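Local coordinates for SGNH-hydrolase family esterase (Altererythrobacter indicus, PDB 7C2A), which hydrolyses ester bonds as a member of the SGNH-hydrolase family and may act on lysophospholipids, at residues A[9-14]-A[77-82]; A[52-57]-A[81-86]; A[115-120]-A[146-151]. All coordinates share one frame; numbering follows the deposited sequence.

In the fold
From the N terminus, strand 6-12 leads into the GDSL block. Contact 1 joins the end of that strand and the start of the block to 77-82, where strand 74-78 gives way to helix 81-85, and closes a loop of 62 residues. Segment 52-57 lies within that loop, at the start of helix 54-66. Contact 2 closes a shorter loop onto 81-86, so both end on the same helix and share Gly81 and Asn82. Contact 3 follows in series: 115-120 meets 146-151 beyond neighbouring strands 111-114 and 144-146. Met116 touches contact 1, and Leu84 of contact 2 packs on Ala118. They join, in turn, strand ends, two helix starts and two loops, all at the C-terminal end of the sheet.

Contact 1: A[9-14]-A[77-82]; sequences LAFGDS and VELGGN
Gly12 to Ser14, right after Phe11, belong to the GDSL block of the SGNH hydrolases, which here meets the GGND block and the strand before it. In this family the serine of the first block is the nucleophile. Two adjacent parallel strands are joined here by Glu78 N to Phe11 O at 2.9 Å. Two residues on, Asp13 N donates to Glu78 OE2 at 3.1 Å, from above the carboxylate plane. Glu78 reaches it by a bend at chi2 (-93°). The two carboxylates are turned 70° apart. Asp13 OD1 lies 2.6 Å from Glu78 OE1, so close that one acid probably holds a proton. Asp13, the N-cap of the next helix, accepts from Leu15 N with OD1. Asp13 OD2 accepts from two waters, which accept from the N-H groups of Gly80, Gly81 and Asn82. A third water links Ser14 N to Asn82 ND2, which also bonds Asp52 O. An alanine in place of Glu78 would probably leave Asp13 N without its acceptor and open a gap beside the aspartate. On the other face of the sheet, Phe11 CE2 touches Leu79 CD1 at 3.8 Å. Helix 54-66 packs against Phe11, and helix 90-106 covers Val77 and Leu79.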
loop_
_atom_site.group_PDB
_atom_site.type_symbol
_atom_site.label_atom_id
_atom_site.label_comp_id
_atom_site.label_asym_id
_atom_site.label_seq_id
_atom_site.Cartn_x
_atom_site.Cartn_y
_atom_site.Cartn_z
ATOM N N LEU A 9 -9.085 3.693 -11.459
ATOM C CA LEU A 9 -8.140 4.451 -10.645
ATOM C C LEU A 9 -7.423 3.509 -9.683
ATOM O O LEU A 9 -8.073 2.840 -8.879
ATOM C CB LEU A 9 -8.898 5.509 -9.850
ATOM C CG LEU A 9 -8.027 6.341 -8.909
ATOM C CD1 LEU A 9 -7.032 7.182 -9.700
ATOM C CD2 LEU A 9 -8.869 7.236 -8.004
ATOM N N ALA A 10 -6.097 3.460 -9.757
ATOM C CA ALA A 10 -5.280 2.702 -8.809
ATOM C C ALA A 10 -4.699 3.702 -7.813
ATOM O O ALA A 10 -3.712 4.379 -8.099
ATOM C CB ALA A 10 -4.198 1.915 -9.546
ATOM N N PHE A 11 -5.332 3.811 -6.643
ATOM C CA PHE A 11 -5.021 4.846 -5.660
ATOM C C PHE A 11 -4.283 4.183 -4.506
ATOM O O PHE A 11 -4.901 3.476 -3.708
ATOM C CB PHE A 11 -6.323 5.496 -5.190
ATOM C CG PHE A 11 -6.129 6.753 -4.388
ATOM C CD1 PHE A 11 -5.754 7.936 -5.002
ATOM C CD2 PHE A 11 -6.330 6.760 -3.007
ATOM C CE1 PHE A 11 -5.579 9.112 -4.265
ATOM C CE2 PHE A 11 -6.166 7.925 -2.263
ATOM C CZ PHE A 11 -5.786 9.098 -2.887
ATOM N N GLY A 12 -2.977 4.384 -4.418
ATOM C CA GLY A 12 -2.194 3.676 -3.433
ATOM C C GLY A 12 -0.838 4.272 -3.177
ATOM O O GLY A 12 -0.607 5.459 -3.395
ATOM N N ASP A 13 0.060 3.419 -2.693
ATOM C CA ASP A 13 1.379 3.842 -2.238
ATOM C C ASP A 13 2.470 3.216 -3.101
ATOM O O ASP A 13 2.276 3.053 -4.309
ATOM C CB ASP A 13 1.564 3.586 -0.730
ATOM C CG ASP A 13 1.302 2.150 -0.337
ATOM O OD1 ASP A 13 1.536 1.250 -1.178
ATOM O OD2 ASP A 13 0.889 1.898 0.817
ATOM N N SER A 14 3.608 2.861 -2.506
ATOM C CA SER A 14 4.708 2.303 -3.291
ATOM C C SER A 14 4.352 0.979 -3.956
ATOM O O SER A 14 5.002 0.605 -4.941
ATOM C CB SER A 14 5.957 2.127 -2.428
ATOM O OG SER A 14 5.680 1.313 -1.303
ATOM N N VAL A 77 -8.323 0.977 -3.875
ATOM C CA VAL A 77 -7.709 1.765 -2.807
ATOM C C VAL A 77 -6.775 0.857 -2.021
ATOM O O VAL A 77 -7.206 -0.164 -1.467
ATOM C CB VAL A 77 -8.762 2.402 -1.892
ATOM C CG1 VAL A 77 -8.096 3.125 -0.728
ATOM C CG2 VAL A 77 -9.652 3.347 -2.675
ATOM N N GLU A 78 -5.501 1.245 -1.955
ATOM C CA GLU A 78 -4.435 0.427 -1.379
ATOM C C GLU A 78 -3.573 1.335 -0.504
ATOM O O GLU A 78 -2.581 1.886 -0.965
ATOM C CB GLU A 78 -3.631 -0.202 -2.511
ATOM C CG GLU A 78 -2.444 -1.029 -2.088
ATOM C CD GLU A 78 -1.140 -0.243 -2.047
ATOM O OE1 GLU A 78 -0.410 -0.415 -1.044
ATOM O OE2 GLU A 78 -0.829 0.516 -2.990
ATOM N N LEU A 79 -3.963 1.501 0.758
ATOM C CA LEU A 79 -3.254 2.408 1.649
ATOM C C LEU A 79 -3.308 1.858 3.065
ATOM O O LEU A 79 -4.235 1.132 3.438
ATOM C CB LEU A 79 -3.854 3.815 1.649
ATOM C CG LEU A 79 -3.632 4.624 0.377
ATOM C CD1 LEU A 79 -4.448 5.904 0.452
ATOM C CD2 LEU A 79 -2.170 4.947 0.204
ATOM N N GLY A 80 -2.322 2.262 3.861
ATOM C CA GLY A 80 -2.242 1.887 5.263
ATOM C C GLY A 80 -0.916 1.263 5.627
ATOM O O GLY A 80 -0.500 1.294 6.790
ATOM N N GLY A 81 -0.232 0.692 4.638
ATOM C CA GLY A 81 1.071 0.113 4.906
ATOM C C GLY A 81 2.053 1.112 5.488
ATOM O O GLY A 81 2.838 0.776 6.377
ATOM N N ASN A 82 2.007 2.358 5.015
ATOM C CA ASN A 82 2.956 3.381 5.535
ATOM C C ASN A 82 2.566 3.775 6.964
ATOM O O ASN A 82 3.468 4.089 7.743
ATOM C CB ASN A 82 3.146 4.549 4.570
ATOM C CG ASN A 82 4.002 4.131 3.397
ATOM O OD1 ASN A 82 5.136 3.699 3.566
ATOM N ND2 ASN A 82 3.450 4.219 2.207
HETATM O O HOH W 1 0.150 3.403 2.942
HETATM O O HOH W 2 -0.797 0.104 1.934
HETATM O O HOH W 3 4.676 3.307 0.189
#

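Contact 2: A[52-57]-A[81-86]; sequences DTTAAG and GNDLLR
Asp52 turns its carbonyl towards Asn82 at the start of helix 81-85. Asn82 ND2 donates to Asp52 O at 3.0 Å, from well above the carbonyl plane, while the acceptor lies near the plane of the amide. A water donates to the same oxygen and accepts from Asn82 N, giving a second route between the two residues. Asp52 OD2 forms a salt bridge with Arg60 NE. Thr53 is the N-cap of helix 54-66. Its OG1 sits between the backbone N and the carbonyl carbon (chi1 55°) and accepts from Ala56 N at 3.0 Å. Its methyl CG2 lies 3.9 Å from Arg86 NE. Thr53 CB rests against Asp83 OD1. Asp83 belongs to the GGND block of the SGNH fold, and here its carboxylate meets the N-terminal end of the neighbouring helix. Thr54 is gripped twice by this group. Thr54 N donates to Asp83 OD1 at 2.8 Å along the syn lone pair, with an N-H...O angle of 167°. Thr54 OG1 donates to OD2 at 2.7 Å, on the syn side and 26° out of plane. The two bonds fix the rotation of the carboxylate, and the helix end would be expected to favour its ionised form. Thr54 OG1 also bonds Asn96 ND2 of helix 90-106. At Ala55, the backbone N gives its hydrogen to a water that in turn donates to Asp83 OD2 at 2.8 Å. Two residues on, Gly57 N bonds back to Thr53 O.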
loop_
_atom_site.group_PDB
_atom_site.type_symbol
_atom_site.label_atom_id
_atom_site.label_comp_id
_atom_site.label_asym_id
_atom_site.label_seq_id
_atom_site.Cartn_x
_atom_site.Cartn_y
_atom_site.Cartn_z
ATOM N N ASP A 52 3.063 7.254 0.703
ATOM C CA ASP A 52 1.769 7.870 1.094
ATOM C C ASP A 52 1.147 7.137 2.285
ATOM O O ASP A 52 0.985 5.916 2.238
ATOM C CB ASP A 52 0.742 7.813 -0.038
ATOM C CG ASP A 52 0.352 9.177 -0.581
ATOM O OD1 ASP A 52 1.201 10.080 -0.555
ATOM O OD2 ASP A 52 -0.782 9.304 -1.035
ATOM N N THR A 53 0.812 7.898 3.319
ATOM C CA THR A 53 0.043 7.350 4.460
ATOM C C THR A 53 -1.446 7.514 4.125
ATOM O O THR A 53 -1.792 8.141 3.109
ATOM C CB THR A 53 0.297 8.187 5.718
ATOM O OG1 THR A 53 -0.030 9.534 5.373
ATOM C CG2 THR A 53 1.726 8.104 6.211
ATOM N N THR A 54 -2.317 6.937 4.944
ATOM C CA THR A 54 -3.747 7.171 4.764
ATOM C C THR A 54 -4.078 8.660 4.814
ATOM O O THR A 54 -4.935 9.133 4.066
ATOM C CB THR A 54 -4.571 6.378 5.784
ATOM O OG1 THR A 54 -4.270 6.824 7.122
ATOM C CG2 THR A 54 -4.338 4.865 5.643
ATOM N N ALA A 55 -3.411 9.422 5.688
ATOM C CA ALA A 55 -3.673 10.859 5.735
ATOM C C ALA A 55 -3.247 11.540 4.442
ATOM O O ALA A 55 -3.949 12.420 3.937
ATOM C CB ALA A 55 -2.967 11.506 6.928
ATOM N N ALA A 56 -2.093 11.150 3.895
ATOM C CA ALA A 56 -1.664 11.723 2.624
ATOM C C ALA A 56 -2.656 11.397 1.514
ATOM O O ALA A 56 -2.969 12.246 0.671
ATOM C CB ALA A 56 -0.253 11.251 2.266
ATOM N N GLY A 57 -3.167 10.166 1.498
ATOM C CA GLY A 57 -4.161 9.816 0.500
ATOM C C GLY A 57 -5.428 10.629 0.650
ATOM O O GLY A 57 -5.992 11.112 -0.332
ATOM N N GLY A 81 -0.232 0.692 4.638
ATOM C CA GLY A 81 1.071 0.113 4.906
ATOM C C GLY A 81 2.053 1.112 5.488
ATOM O O GLY A 81 2.838 0.776 6.377
ATOM N N ASN A 82 2.007 2.358 5.015
ATOM C CA ASN A 82 2.956 3.381 5.535
ATOM C C ASN A 82 2.566 3.775 6.964
ATOM O O ASN A 82 3.468 4.089 7.743
ATOM C CB ASN A 82 3.146 4.549 4.570
ATOM C CG ASN A 82 4.002 4.131 3.397
ATOM O OD1 ASN A 82 5.136 3.699 3.566
ATOM N ND2 ASN A 82 3.450 4.219 2.207
ATOM N N ASP A 83 1.271 3.755 7.285
ATOM C CA ASP A 83 0.837 4.022 8.684
ATOM C C ASP A 83 1.476 2.951 9.576
ATOM O O ASP A 83 1.996 3.303 10.634
ATOM C CB ASP A 83 -0.687 4.042 8.826
ATOM C CG ASP A 83 -1.378 5.098 7.978
ATOM O OD1 ASP A 83 -1.101 5.142 6.767
ATOM O OD2 ASP A 83 -2.188 5.852 8.540
ATOM N N LEU A 84 1.413 1.683 9.157
ATOM C CA LEU A 84 2.061 0.572 9.908
ATOM C C LEU A 84 3.554 0.875 10.078
ATOM O O LEU A 84 4.064 0.759 11.202
ATOM C CB LEU A 84 1.948 -0.712 9.086
ATOM C CG LEU A 84 0.557 -1.308 8.946
ATOM C CD1 LEU A 84 0.528 -2.375 7.859
ATOM C CD2 LEU A 84 0.106 -1.884 10.274
ATOM N N LEU A 85 4.230 1.230 8.986
ATOM C CA LEU A 85 5.699 1.474 9.011
ATOM C C LEU A 85 6.060 2.603 9.980
ATOM O O LEU A 85 7.184 2.590 10.497
ATOM C CB LEU A 85 6.179 1.759 7.587
ATOM C CG LEU A 85 6.379 0.509 6.730
ATOM C CD1 LEU A 85 5.416 -0.600 7.122
ATOM C CD2 LEU A 85 6.268 0.818 5.249
ATOM N N ARG A 86 5.171 3.577 10.154
ATOM C CA ARG A 86 5.393 4.652 11.107
ATOM C C ARG A 86 4.856 4.331 12.500
ATOM O O ARG A 86 4.970 5.175 13.392
ATOM C CB ARG A 86 4.777 5.956 10.592
ATOM C CG ARG A 86 5.461 6.552 9.360
ATOM C CD ARG A 86 4.669 7.745 8.836
ATOM N NE ARG A 86 5.288 8.361 7.666
ATOM C CZ ARG A 86 6.180 9.344 7.729
ATOM N NH1 ARG A 86 6.693 9.849 6.615
ATOM N NH2 ARG A 86 6.559 9.821 8.908
HETATM O O HOH W 1 0.150 3.403 2.942
HETATM O O HOH W 4 -2.010 8.629 8.210
#

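Contact 3: A[115-120]-A[146-151]; sequences GMRAPP and VPFFLE
Phe148 carries CG anti to its backbone N (chi1 -176°), and Arg117 bends at chi2 (-72°). These torsions lay the arginine across one face of the ring. Arg117 CG makes a CH-pi contact, 3.9 Å from the centroid of the Phe148 ring and over the side nearest CD1. Beyond the bend, the guanidinium folds back over the root of the same side chain. Its plane is turned 28° from the ring, and NH1 comes 3.8 Å from Phe148 CD2. The tip ends near Pro147, where NH2 lies 3.6 Å from Pro147 O. Helix 124-131 borders the arginine through Asp131. The opposite face of the phenyl ring is covered by its own chain. Phe148 to Glu151 form a type I beta turn, and this brings Glu151 N above the ring centre while it donates to Phe148 O.

Beside this surface layer the backbones are joined at Gly115. Gly115 N donates to Val146 O at 2.7 Å, nearly along the C=O axis. Phe149 N then donates to Gly115 O at 2.9 Å. A water also donates to Gly115 O and accepts from Leu150 N at 2.9 Å, so this oxygen holds both the turn and the water. The same water lies in the plane of the Phe148 ring, at its edge. A side chain at Gly115 would run into the carbonyl oxygens of Val146 and Pro147, which explains the glycine. Gly115 CA comes 3.4 Å from Pro147 O. The ring of Phe149 meets Tyr27 edge-to-face and touches Phe16 of helix 14-17.

Strands 111-114 and 144-146 are neighbours in the parallel sheet, and two backbone bonds through Gly115 join the loops just past the strand ends, at the C-terminal end of the sheet, which carries the active-site loops in the three-layer alpha/beta/alpha SGNH fold.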
loop_
_atom_site.group_PDB
_atom_site.type_symbol
_atom_site.label_atom_id
_atom_site.label_comp_id
_atom_site.label_asym_id
_atom_site.label_seq_id
_atom_site.Cartn_x
_atom_site.Cartn_y
_atom_site.Cartn_z
ATOM N N GLY A 115 -6.743 -5.184 1.125
ATOM C CA GLY A 115 -6.469 -5.393 2.559
ATOM C C GLY A 115 -4.983 -5.441 2.866
ATOM O O GLY A 115 -4.248 -6.143 2.164
ATOM N N MET A 116 -4.565 -4.705 3.894
ATOM C CA MET A 116 -3.147 -4.711 4.334
ATOM C C MET A 116 -3.070 -5.496 5.647
ATOM O O MET A 116 -4.062 -5.520 6.380
ATOM C CB MET A 116 -2.614 -3.290 4.542
ATOM C CG MET A 116 -2.745 -2.402 3.307
ATOM S SD MET A 116 -2.011 -3.088 1.791
ATOM C CE MET A 116 -0.286 -3.184 2.262
ATOM N N ARG A 117 -1.923 -6.116 5.915
ATOM C CA ARG A 117 -1.756 -6.930 7.147
ATOM C C ARG A 117 -0.513 -6.454 7.896
ATOM O O ARG A 117 0.503 -6.157 7.257
ATOM C CB ARG A 117 -1.652 -8.416 6.793
ATOM C CG ARG A 117 -2.942 -8.998 6.237
ATOM C CD ARG A 117 -3.991 -9.142 7.321
ATOM N NE ARG A 117 -5.251 -9.645 6.799
ATOM C CZ ARG A 117 -5.470 -10.899 6.423
ATOM N NH1 ARG A 117 -4.506 -11.802 6.514
ATOM N NH2 ARG A 117 -6.655 -11.242 5.960
ATOM N N ALA A 118 -0.612 -6.416 9.218
ATOM C CA ALA A 118 0.527 -5.946 10.026
ATOM C C ALA A 118 1.488 -7.108 10.274
ATOM O O ALA A 118 1.031 -8.235 10.511
ATOM C CB ALA A 118 0.018 -5.382 11.331
ATOM N N PRO A 119 2.816 -6.866 10.270
ATOM C CA PRO A 119 3.775 -7.903 10.609
ATOM C C PRO A 119 3.801 -8.005 12.143
ATOM O O PRO A 119 3.387 -7.101 12.839
ATOM C CB PRO A 119 5.086 -7.353 10.035
ATOM C CG PRO A 119 4.931 -5.865 10.175
ATOM C CD PRO A 119 3.462 -5.605 9.905
ATOM N N PRO A 120 4.327 -9.102 12.706
ATOM C CA PRO A 120 4.336 -9.284 14.165
ATOM C C PRO A 120 5.221 -8.370 15.029
ATOM O O PRO A 120 4.929 -8.283 16.193
ATOM C CB PRO A 120 4.837 -10.728 14.294
ATOM C CG PRO A 120 5.683 -10.934 13.057
ATOM C CD PRO A 120 4.898 -10.232 11.976
ATOM N N VAL A 146 -10.208 -7.369 -1.214
ATOM C CA VAL A 146 -9.179 -8.401 -1.283
ATOM C C VAL A 146 -8.593 -8.518 0.122
ATOM O O VAL A 146 -7.938 -7.571 0.579
ATOM C CB VAL A 146 -8.091 -8.049 -2.302
ATOM C CG1 VAL A 146 -6.915 -9.000 -2.169
ATOM C CG2 VAL A 146 -8.650 -8.089 -3.726
ATOM N N PRO A 147 -8.849 -9.604 0.851
ATOM C CA PRO A 147 -8.508 -9.593 2.280
ATOM C C PRO A 147 -7.032 -9.373 2.551
ATOM O O PRO A 147 -6.681 -8.672 3.507
ATOM C CB PRO A 147 -8.993 -10.966 2.768
ATOM C CG PRO A 147 -10.090 -11.326 1.815
ATOM C CD PRO A 147 -9.654 -10.781 0.479
ATOM N N PHE A 148 -6.149 -9.937 1.729
ATOM C CA PHE A 148 -4.705 -9.872 1.981
ATOM C C PHE A 148 -4.032 -9.641 0.627
ATOM O O PHE A 148 -3.693 -10.589 -0.085
ATOM C CB PHE A 148 -4.244 -11.154 2.670
ATOM C CG PHE A 148 -2.783 -11.176 3.080
ATOM C CD1 PHE A 148 -1.971 -10.073 2.994
ATOM C CD2 PHE A 148 -2.233 -12.351 3.558
ATOM C CE1 PHE A 148 -0.628 -10.141 3.377
ATOM C CE2 PHE A 148 -0.901 -12.420 3.941
ATOM C CZ PHE A 148 -0.101 -11.322 3.849
ATOM N N PHE A 149 -3.828 -8.371 0.285
ATOM C CA PHE A 149 -3.311 -8.032 -1.035
ATOM C C PHE A 149 -1.975 -8.712 -1.316
ATOM O O PHE A 149 -1.742 -9.193 -2.430
ATOM C CB PHE A 149 -3.197 -6.514 -1.141
ATOM C CG PHE A 149 -2.594 -6.039 -2.425
ATOM C CD1 PHE A 149 -3.099 -6.467 -3.641
ATOM C CD2 PHE A 149 -1.526 -5.162 -2.424
ATOM C CE1 PHE A 149 -2.544 -6.030 -4.833
ATOM C CE2 PHE A 149 -0.975 -4.724 -3.622
ATOM C CZ PHE A 149 -1.490 -5.170 -4.821
ATOM N N LEU A 150 -1.080 -8.749 -0.336
ATOM C CA LEU A 150 0.255 -9.303 -0.545
ATOM C C LEU A 150 0.344 -10.801 -0.268
ATOM O O LEU A 150 1.456 -11.334 -0.170
ATOM C CB LEU A 150 1.285 -8.556 0.309
ATOM C CG LEU A 150 1.537 -7.107 -0.105
ATOM C CD1 LEU A 150 2.550 -6.473 0.832
ATOM C CD2 LEU A 150 2.008 -7.016 -1.555
ATOM N N GLU A 151 -0.786 -11.487 -0.135
ATOM C CA GLU A 151 -0.768 -12.907 0.197
ATOM C C GLU A 151 0.107 -13.713 -0.757
ATOM O O GLU A 151 0.844 -14.610 -0.327
ATOM C CB GLU A 151 -2.192 -13.451 0.194
ATOM C CG GLU A 151 -2.298 -14.897 0.635
ATOM C CD GLU A 151 -3.742 -15.333 0.790
ATOM O OE1 GLU A 151 -4.554 -15.013 -0.103
ATOM O OE2 GLU A 151 -4.063 -15.991 1.802
HETATM O O HOH W 5 -1.405 -6.894 1.866
#